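PDB 3F13: putative nudix hydrolase family member from Chromobacterium violaceum, which probably acts as a magnesium-dependent hydrolase of the Nudix family, whose members typically cleave nucleoside diphosphates linked to other groups. Local coordinates for residues D14-A19 and G43-R48; E50-A55 and A83-L88. All coordinates share one frame; numbering follows the deposited sequence.

Contact 1. Residues D14-A19 and G43-R48; sequences DLARRA and GGKANR
Arg17 and Ala46 meet through backbone and side chain. Ala46 N gives a nearly straight hydrogen bond to Arg17 O, 2.9 Å long. The Arg17 chain bends at chi3 (-56°), which turns NE back toward 43-48. Its guanidinium then lies with one face over Ala46 CB, 3.7 Å from NH1. At the edge of the group, NH1 makes a weak hydrogen bond to Asn47 O. A water joins NH1 to Ala46 O, and NH2 bonds Glu50 O, so three carbonyls of the loop after strand 43-45 are held, one weakly and one through water. Arg18 leaves on the sheet face of Lys45. Its guanidinium lies with one face over the Gly44 backbone, NH1 3.6 Å from Gly44 CA. Lys45 has CG anti to the backbone N (chi1 -161°), which sets CG 3.4 Å from Arg17 O. The chain then runs past Ala16, where NZ comes 3.4 Å from Ala16 CB. Ala19 and Gly44 form the hydrogen-bonded antiparallel pair, Ala19 N to Gly44 O at 3.0 Å. Gly43 CA makes a close CA-H...O contact with Ala19 O, 3.2 Å. This is the short strand that opens the Nudix box, paired with strand 16-25 of the Nudix fold.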
ATOM      1  N   ASP B  14      20.343 -19.470   3.131  1.00 38.53           N
ATOM      2  CA  ASP B  14      19.055 -18.846   3.477  1.00 37.08           C
ATOM      3  C   ASP B  14      18.502 -18.189   2.204  1.00 35.34           C
ATOM      4  O   ASP B  14      19.251 -17.935   1.252  1.00 34.14           O
ATOM      5  CB  ASP B  14      19.210 -17.745   4.527  1.00 37.99           C
ATOM      6  CG  ASP B  14      19.669 -18.255   5.874  1.00 43.38           C
ATOM      7  OD1 ASP B  14      18.883 -18.933   6.587  1.00 48.41           O
ATOM      8  OD2 ASP B  14      20.828 -17.946   6.240  1.00 46.95           O
ATOM      9  N   LEU B  15      17.204 -17.887   2.201  1.00 32.90           N
ATOM     10  CA  LEU B  15      16.568 -17.191   1.074  1.00 31.38           C
ATOM     11  C   LEU B  15      16.555 -15.666   1.283  1.00 30.32           C
ATOM     12  O   LEU B  15      16.214 -15.189   2.378  1.00 31.14           O
ATOM     13  CB  LEU B  15      15.112 -17.666   0.931  1.00 30.37           C
ATOM     14  CG  LEU B  15      14.884 -19.162   0.730  1.00 29.10           C
ATOM     15  CD1 LEU B  15      13.417 -19.457   0.342  1.00 30.89           C
ATOM     16  CD2 LEU B  15      15.844 -19.677  -0.366  1.00 29.44           C
ATOM     17  N   ALA B  16      16.919 -14.898   0.260  1.00 29.70           N
ATOM     18  CA  ALA B  16      16.855 -13.431   0.351  1.00 29.29           C
ATOM     19  C   ALA B  16      15.441 -12.907   0.181  1.00 28.12           C
ATOM     20  O   ALA B  16      14.667 -13.445  -0.600  1.00 30.46           O
ATOM     21  CB  ALA B  16      17.780 -12.760  -0.678  1.00 29.55           C
ATOM     22  N   ARG B  17      15.117 -11.841   0.894  1.00 28.04           N
ATOM     23  CA  ARG B  17      13.737 -11.290   0.811  1.00 28.07           C
ATOM     24  C   ARG B  17      13.597 -10.355  -0.375  1.00 28.20           C
ATOM     25  O   ARG B  17      14.386  -9.394  -0.517  1.00 28.94           O
ATOM     26  CB  ARG B  17      13.392 -10.556   2.096  1.00 27.59           C
ATOM     27  CG  ARG B  17      13.290 -11.456   3.348  1.00 28.22           C
ATOM     28  CD  ARG B  17      12.944 -10.592   4.586  1.00 28.06           C
ATOM     29  NE  ARG B  17      13.946  -9.531   4.751  1.00 26.71           N
ATOM     30  CZ  ARG B  17      13.698  -8.217   4.808  1.00 28.40           C
ATOM     31  NH1 ARG B  17      14.712  -7.378   4.936  1.00 28.98           N
ATOM     32  NH2 ARG B  17      12.464  -7.716   4.785  1.00 27.37           N
ATOM     33  N   ARG B  18      12.633 -10.627  -1.264  1.00 26.93           N
ATOM     34  CA  ARG B  18      12.450  -9.750  -2.412  1.00 26.64           C
ATOM     35  C   ARG B  18      11.018  -9.272  -2.406  1.00 26.91           C
ATOM     36  O   ARG B  18      10.153  -9.977  -1.872  1.00 26.94           O
ATOM     37  CB  ARG B  18      12.750 -10.465  -3.727  1.00 28.07           C
ATOM     38  CG  ARG B  18      14.247 -10.809  -3.869  1.00 28.34           C
ATOM     39  CD  ARG B  18      14.574 -11.347  -5.241  1.00 31.17           C
ATOM     40  NE  ARG B  18      14.418 -10.360  -6.315  1.00 34.78           N
ATOM     41  CZ  ARG B  18      15.443  -9.709  -6.863  1.00 36.16           C
ATOM     42  NH1 ARG B  18      15.218  -8.831  -7.830  1.00 37.87           N
ATOM     43  NH2 ARG B  18      16.681  -9.926  -6.426  1.00 36.85           N
ATOM     44  N   ALA B  19      10.773  -8.082  -2.962  1.00 26.48           N
ATOM     45  CA  ALA B  19       9.376  -7.643  -3.205  1.00 25.33           C
ATOM     46  C   ALA B  19       9.142  -7.668  -4.709  1.00 24.98           C
ATOM     47  O   ALA B  19      10.057  -7.363  -5.472  1.00 27.40           O
ATOM     48  CB  ALA B  19       9.109  -6.219  -2.663  1.00 25.67           C
ATOM     49  N   GLY B  43      10.729  -4.967  -9.160  1.00 28.05           N
ATOM     50  CA  GLY B  43      10.896  -5.291  -7.754  1.00 28.64           C
ATOM     51  C   GLY B  43      12.363  -5.407  -7.438  1.00 29.80           C
ATOM     52  O   GLY B  43      13.201  -5.043  -8.278  1.00 30.94           O
ATOM     53  N   GLY B  44      12.688  -5.921  -6.258  1.00 29.07           N
ATOM     54  CA  GLY B  44      14.101  -6.080  -5.881  1.00 29.89           C
ATOM     55  C   GLY B  44      14.300  -6.599  -4.474  1.00 29.73           C
ATOM     56  O   GLY B  44      13.365  -6.931  -3.790  1.00 28.16           O
ATOM     57  N   LYS B  45      15.548  -6.652  -4.032  1.00 28.70           N
ATOM     58  CA  LYS B  45      15.830  -7.170  -2.732  1.00 29.79           C
ATOM     59  C   LYS B  45      15.609  -6.122  -1.646  1.00 29.74           C
ATOM     60  O   LYS B  45      15.924  -4.936  -1.827  1.00 30.06           O
ATOM     61  CB  LYS B  45      17.269  -7.680  -2.692  1.00 30.49           C
ATOM     62  CG  LYS B  45      17.539  -8.629  -1.558  1.00 35.10           C
ATOM     63  CD  LYS B  45      19.027  -9.017  -1.524  1.00 41.21           C
ATOM     64  CE  LYS B  45      19.403  -9.532  -0.158  1.00 43.47           C
ATOM     65  NZ  LYS B  45      20.418 -10.635  -0.287  1.00 50.30           N
ATOM     66  N   ALA B  46      15.064  -6.562  -0.524  1.00 29.68           N
ATOM     67  CA  ALA B  46      14.841  -5.718   0.656  1.00 30.43           C
ATOM     68  C   ALA B  46      16.137  -5.517   1.463  1.00 30.58           C
ATOM     69  O   ALA B  46      16.902  -6.455   1.630  1.00 30.78           O
ATOM     70  CB  ALA B  46      13.816  -6.365   1.538  1.00 31.65           C
ATOM     71  N   ASN B  47      16.381  -4.322   1.979  1.00 32.83           N
ATOM     72  CA  ASN B  47      17.591  -4.137   2.816  1.00 32.57           C
ATOM     73  C   ASN B  47      17.317  -4.651   4.216  1.00 33.11           C
ATOM     74  O   ASN B  47      16.152  -4.786   4.630  1.00 32.52           O
ATOM     75  CB  ASN B  47      17.989  -2.665   2.885  1.00 33.41           C
ATOM     76  CG  ASN B  47      18.361  -2.093   1.537  1.00 33.84           C
ATOM     77  OD1 ASN B  47      17.953  -0.980   1.199  1.00 39.97           O
ATOM     78  ND2 ASN B  47      19.137  -2.839   0.762  1.00 34.36           N
ATOM     79  N   ARG B  48      18.381  -4.959   4.956  1.00 32.39           N
ATOM     80  CA  ARG B  48      18.221  -5.266   6.369  1.00 32.70           C
ATOM     81  C   ARG B  48      17.463  -4.126   7.051  1.00 32.12           C
ATOM     82  O   ARG B  48      17.675  -2.960   6.739  1.00 33.80           O
ATOM     83  CB  ARG B  48      19.605  -5.437   7.020  1.00 32.02           C
ATOM     84  CG  ARG B  48      20.287  -6.760   6.721  1.00 31.20           C
ATOM     85  CD  ARG B  48      21.772  -6.673   7.248  1.00 30.74           C
ATOM     86  NE  ARG B  48      22.579  -7.789   6.783  1.00 33.25           N
ATOM     87  CZ  ARG B  48      23.245  -7.767   5.636  1.00 31.51           C
ATOM     88  NH1 ARG B  48      23.227  -6.670   4.880  1.00 32.98           N
ATOM     89  NH2 ARG B  48      23.958  -8.822   5.264  1.00 36.36           N
TER
HETATM   90  O   HOH W   1      17.372  -8.078   3.983  1.00 33.09           O

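Contact 2. Residues E50-A55 and A83-L88; sequences ELRSQA and AHKVYL
Two cationic side chains, Arg52 and Lys85, lie across each other at about a right angle. The aliphatic part of Lys85 passes over one face of the Arg52 guanidinium, with CE 3.6 Å from NH1. The like charges stay further apart, NH1 to NZ 4.6 Å. Lys85 bends at its end (chi4 -61°), and NZ forms a salt bridge with Asp76, which probably eases the repulsion. Arg52 NH2 reaches Ala83 O at 3.0 Å in a bent hydrogen bond. The oxygen is near the guanidinium plane, but the nitrogen stands well above the plane of the Ala83 carbonyl. Ala83 CB also touches NH2, at 3.8 Å. Tyr87 points its hydroxyl at the first turn of the helix. OH lies 3.5 Å from Arg52 CB and 3.3 Å from Ser53 N, the latter at an angle too poor for a hydrogen bond. The ring end also meets Ser53 CA, 4.0 Å from CZ. Ser53 OG turns to another partner, Ile68 O of the second subunit, whose Asn69 packs on Tyr87. This end of the helix therefore lies by the dimer interface. The arrangement joins the N-terminal turn of the Nudix-box helix, 52-64, to strand 82-90, as in the alpha/beta/alpha sandwich of Nudix hydrolases.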
ATOM      1  N   GLU B  50      14.442  -3.319   6.593  1.00 30.84           N
ATOM      2  CA  GLU B  50      13.447  -2.777   5.668  1.00 30.46           C
ATOM      3  C   GLU B  50      12.445  -3.863   5.327  1.00 29.14           C
ATOM      4  O   GLU B  50      12.835  -4.922   4.827  1.00 28.01           O
ATOM      5  CB  GLU B  50      14.127  -2.367   4.355  1.00 30.25           C
ATOM      6  CG  GLU B  50      13.229  -1.659   3.357  1.00 33.74           C
ATOM      7  CD  GLU B  50      13.950  -1.356   2.050  1.00 34.75           C
ATOM      8  OE1 GLU B  50      13.745  -0.240   1.500  1.00 36.98           O
ATOM      9  OE2 GLU B  50      14.726  -2.225   1.587  1.00 35.49           O
ATOM     10  N   LEU B  51      11.163  -3.605   5.585  1.00 27.62           N
ATOM     11  CA  LEU B  51      10.116  -4.525   5.165  1.00 26.79           C
ATOM     12  C   LEU B  51      10.047  -4.625   3.636  1.00 26.05           C
ATOM     13  O   LEU B  51      10.425  -3.692   2.924  1.00 25.37           O
ATOM     14  CB  LEU B  51       8.780  -3.996   5.670  1.00 25.72           C
ATOM     15  CG  LEU B  51       8.690  -3.925   7.189  1.00 27.67           C
ATOM     16  CD1 LEU B  51       7.414  -3.160   7.618  1.00 32.08           C
ATOM     17  CD2 LEU B  51       8.701  -5.328   7.804  1.00 30.13           C
ATOM     18  N   ARG B  52       9.580  -5.754   3.125  1.00 25.09           N
ATOM     19  CA  ARG B  52       9.368  -5.895   1.677  1.00 25.19           C
ATOM     20  C   ARG B  52       8.408  -4.852   1.120  1.00 25.67           C
ATOM     21  O   ARG B  52       8.563  -4.390  -0.004  1.00 25.57           O
ATOM     22  CB  ARG B  52       8.954  -7.330   1.329  1.00 25.67           C
ATOM     23  CG  ARG B  52      10.213  -8.183   1.206  1.00 24.16           C
ATOM     24  CD  ARG B  52       9.967  -9.668   1.189  1.00 25.01           C
ATOM     25  NE  ARG B  52       9.682 -10.174   2.524  1.00 26.13           N
ATOM     26  CZ  ARG B  52       9.523 -11.475   2.809  1.00 26.68           C
ATOM     27  NH1 ARG B  52       9.227 -11.829   4.033  1.00 28.57           N
ATOM     28  NH2 ARG B  52       9.695 -12.427   1.878  1.00 27.17           N
ATOM     29  N   SER B  53       7.437  -4.442   1.922  1.00 25.87           N
ATOM     30  CA  SER B  53       6.487  -3.474   1.393  1.00 26.63           C
ATOM     31  C   SER B  53       7.214  -2.137   1.258  1.00 26.75           C
ATOM     32  O   SER B  53       6.929  -1.392   0.341  1.00 29.07           O
ATOM     33  CB  SER B  53       5.293  -3.335   2.322  1.00 26.50           C
ATOM     34  OG  SER B  53       5.742  -3.118   3.645  1.00 26.71           O
ATOM     35  N   GLN B  54       8.224  -1.873   2.109  1.00 27.63           N
ATOM     36  CA  GLN B  54       9.019  -0.644   1.981  1.00 27.93           C
ATOM     37  C   GLN B  54       9.929  -0.733   0.763  1.00 27.72           C
ATOM     38  O   GLN B  54      10.070   0.208  -0.023  1.00 27.95           O
ATOM     39  CB  GLN B  54       9.916  -0.446   3.201  1.00 27.59           C
ATOM     40  CG  GLN B  54       9.185   0.050   4.403  1.00 30.71           C
ATOM     41  CD  GLN B  54      10.109   0.157   5.608  1.00 32.43           C
ATOM     42  OE1 GLN B  54      10.324  -0.817   6.321  1.00 31.86           O
ATOM     43  NE2 GLN B  54      10.659   1.349   5.830  1.00 36.92           N
ATOM     44  N   ALA B  55      10.585  -1.861   0.642  1.00 27.53           N
ATOM     45  CA  ALA B  55      11.466  -2.063  -0.467  1.00 28.00           C
ATOM     46  C   ALA B  55      10.682  -1.967  -1.789  1.00 27.83           C
ATOM     47  O   ALA B  55      11.173  -1.444  -2.783  1.00 28.11           O
ATOM     48  CB  ALA B  55      12.144  -3.406  -0.310  1.00 28.97           C
ATOM     49  N   ALA B  83      12.833 -15.340  -1.429  1.00 27.46           N
ATOM     50  CA  ALA B  83      11.464 -15.387  -0.926  1.00 27.34           C
ATOM     51  C   ALA B  83      10.724 -14.100  -1.312  1.00 27.45           C
ATOM     52  O   ALA B  83      10.998 -13.057  -0.749  1.00 27.30           O
ATOM     53  CB  ALA B  83      11.432 -15.590   0.594  1.00 27.02           C
ATOM     54  N   HIS B  84       9.786 -14.176  -2.272  1.00 26.95           N
ATOM     55  CA  HIS B  84       9.142 -12.968  -2.746  1.00 25.84           C
ATOM     56  C   HIS B  84       7.871 -12.726  -1.959  1.00 26.20           C
ATOM     57  O   HIS B  84       7.159 -13.685  -1.644  1.00 26.33           O
ATOM     58  CB  HIS B  84       8.684 -13.115  -4.212  1.00 26.56           C
ATOM     59  CG  HIS B  84       9.809 -13.247  -5.195  1.00 26.88           C
ATOM     60  ND1 HIS B  84      10.184 -12.232  -6.051  1.00 29.86           N
ATOM     61  CD2 HIS B  84      10.632 -14.288  -5.463  1.00 29.41           C
ATOM     62  CE1 HIS B  84      11.181 -12.648  -6.816  1.00 30.60           C
ATOM     63  NE2 HIS B  84      11.464 -13.897  -6.487  1.00 31.60           N
ATOM     64  N   LYS B  85       7.599 -11.474  -1.613  1.00 25.26           N
ATOM     65  CA  LYS B  85       6.184 -11.087  -1.396  1.00 24.88           C
ATOM     66  C   LYS B  85       5.705 -10.384  -2.651  1.00 25.25           C
ATOM     67  O   LYS B  85       6.387  -9.502  -3.194  1.00 24.17           O
ATOM     68  CB  LYS B  85       5.986 -10.196  -0.179  1.00 24.66           C
ATOM     69  CG  LYS B  85       6.001 -10.975   1.140  1.00 29.34           C
ATOM     70  CD  LYS B  85       5.727 -10.115   2.337  1.00 33.72           C
ATOM     71  CE  LYS B  85       5.726 -10.991   3.576  1.00 36.63           C
ATOM     72  NZ  LYS B  85       4.670 -12.059   3.531  1.00 40.46           N
ATOM     73  N   VAL B  86       4.498 -10.736  -3.094  1.00 23.24           N
ATOM     74  CA  VAL B  86       3.970 -10.192  -4.332  1.00 23.68           C
ATOM     75  C   VAL B  86       2.802  -9.261  -4.034  1.00 23.12           C
ATOM     76  O   VAL B  86       1.919  -9.656  -3.281  1.00 23.92           O
ATOM     77  CB  VAL B  86       3.457 -11.360  -5.221  1.00 24.12           C
ATOM     78  CG1 VAL B  86       2.884 -10.842  -6.569  1.00 26.59           C
ATOM     79  CG2 VAL B  86       4.619 -12.318  -5.489  1.00 24.35           C
ATOM     80  N   TYR B  87       2.787  -8.064  -4.634  1.00 21.11           N
ATOM     81  CA  TYR B  87       1.769  -7.033  -4.352  1.00 23.49           C
ATOM     82  C   TYR B  87       1.175  -6.451  -5.632  1.00 23.39           C
ATOM     83  O   TYR B  87       1.918  -6.140  -6.584  1.00 24.96           O
ATOM     84  CB  TYR B  87       2.381  -5.813  -3.643  1.00 21.98           C
ATOM     85  CG  TYR B  87       3.222  -6.134  -2.423  1.00 21.14           C
ATOM     86  CD1 TYR B  87       2.694  -5.978  -1.139  1.00 23.51           C
ATOM     87  CD2 TYR B  87       4.535  -6.600  -2.549  1.00 22.05           C
ATOM     88  CE1 TYR B  87       3.425  -6.257  -0.010  1.00 22.54           C
ATOM     89  CE2 TYR B  87       5.306  -6.873  -1.386  1.00 21.02           C
ATOM     90  CZ  TYR B  87       4.713  -6.733  -0.124  1.00 20.59           C
ATOM     91  OH  TYR B  87       5.451  -6.981   1.037  1.00 26.80           O
ATOM     92  N   LEU B  88      -0.123  -6.205  -5.626  1.00 22.68           N
ATOM     93  CA  LEU B  88      -0.792  -5.500  -6.726  1.00 23.79           C
ATOM     94  C   LEU B  88      -0.673  -4.032  -6.344  1.00 25.19           C
ATOM     95  O   LEU B  88      -1.066  -3.658  -5.231  1.00 25.90           O
ATOM     96  CB  LEU B  88      -2.275  -5.865  -6.766  1.00 23.28           C
ATOM     97  CG  LEU B  88      -3.105  -5.110  -7.828  1.00 25.26           C
ATOM     98  CD1 LEU B  88      -2.712  -5.489  -9.248  1.00 25.03           C
ATOM     99  CD2 LEU B  88      -4.609  -5.366  -7.641  1.00 29.13           C
TER

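How the contacts relate
From the N terminus, strand 16-25 comes first and turns back through strand 28-33. Contact 1 closes this first loop when strand 43-45 pairs with the start of 16-25. The chain then passes through Glu50 into helix 52-64. After strand 70-78, strand 82-90 returns alongside strand 16-25 and meets the start of the helix, which closes contact 2. The two closures are in series, neither nested nor crossed. They still adjoin in space, with centres about 8 Å apart, because strands 16-25 and 82-90 are neighbours in one sheet. Ala16 O lies 2.8 Å from Ala83 N, and Arg18 O packs against Arg52 CD. Together they fix both ends of the loop between strand 43-45 and the helix to that sheet.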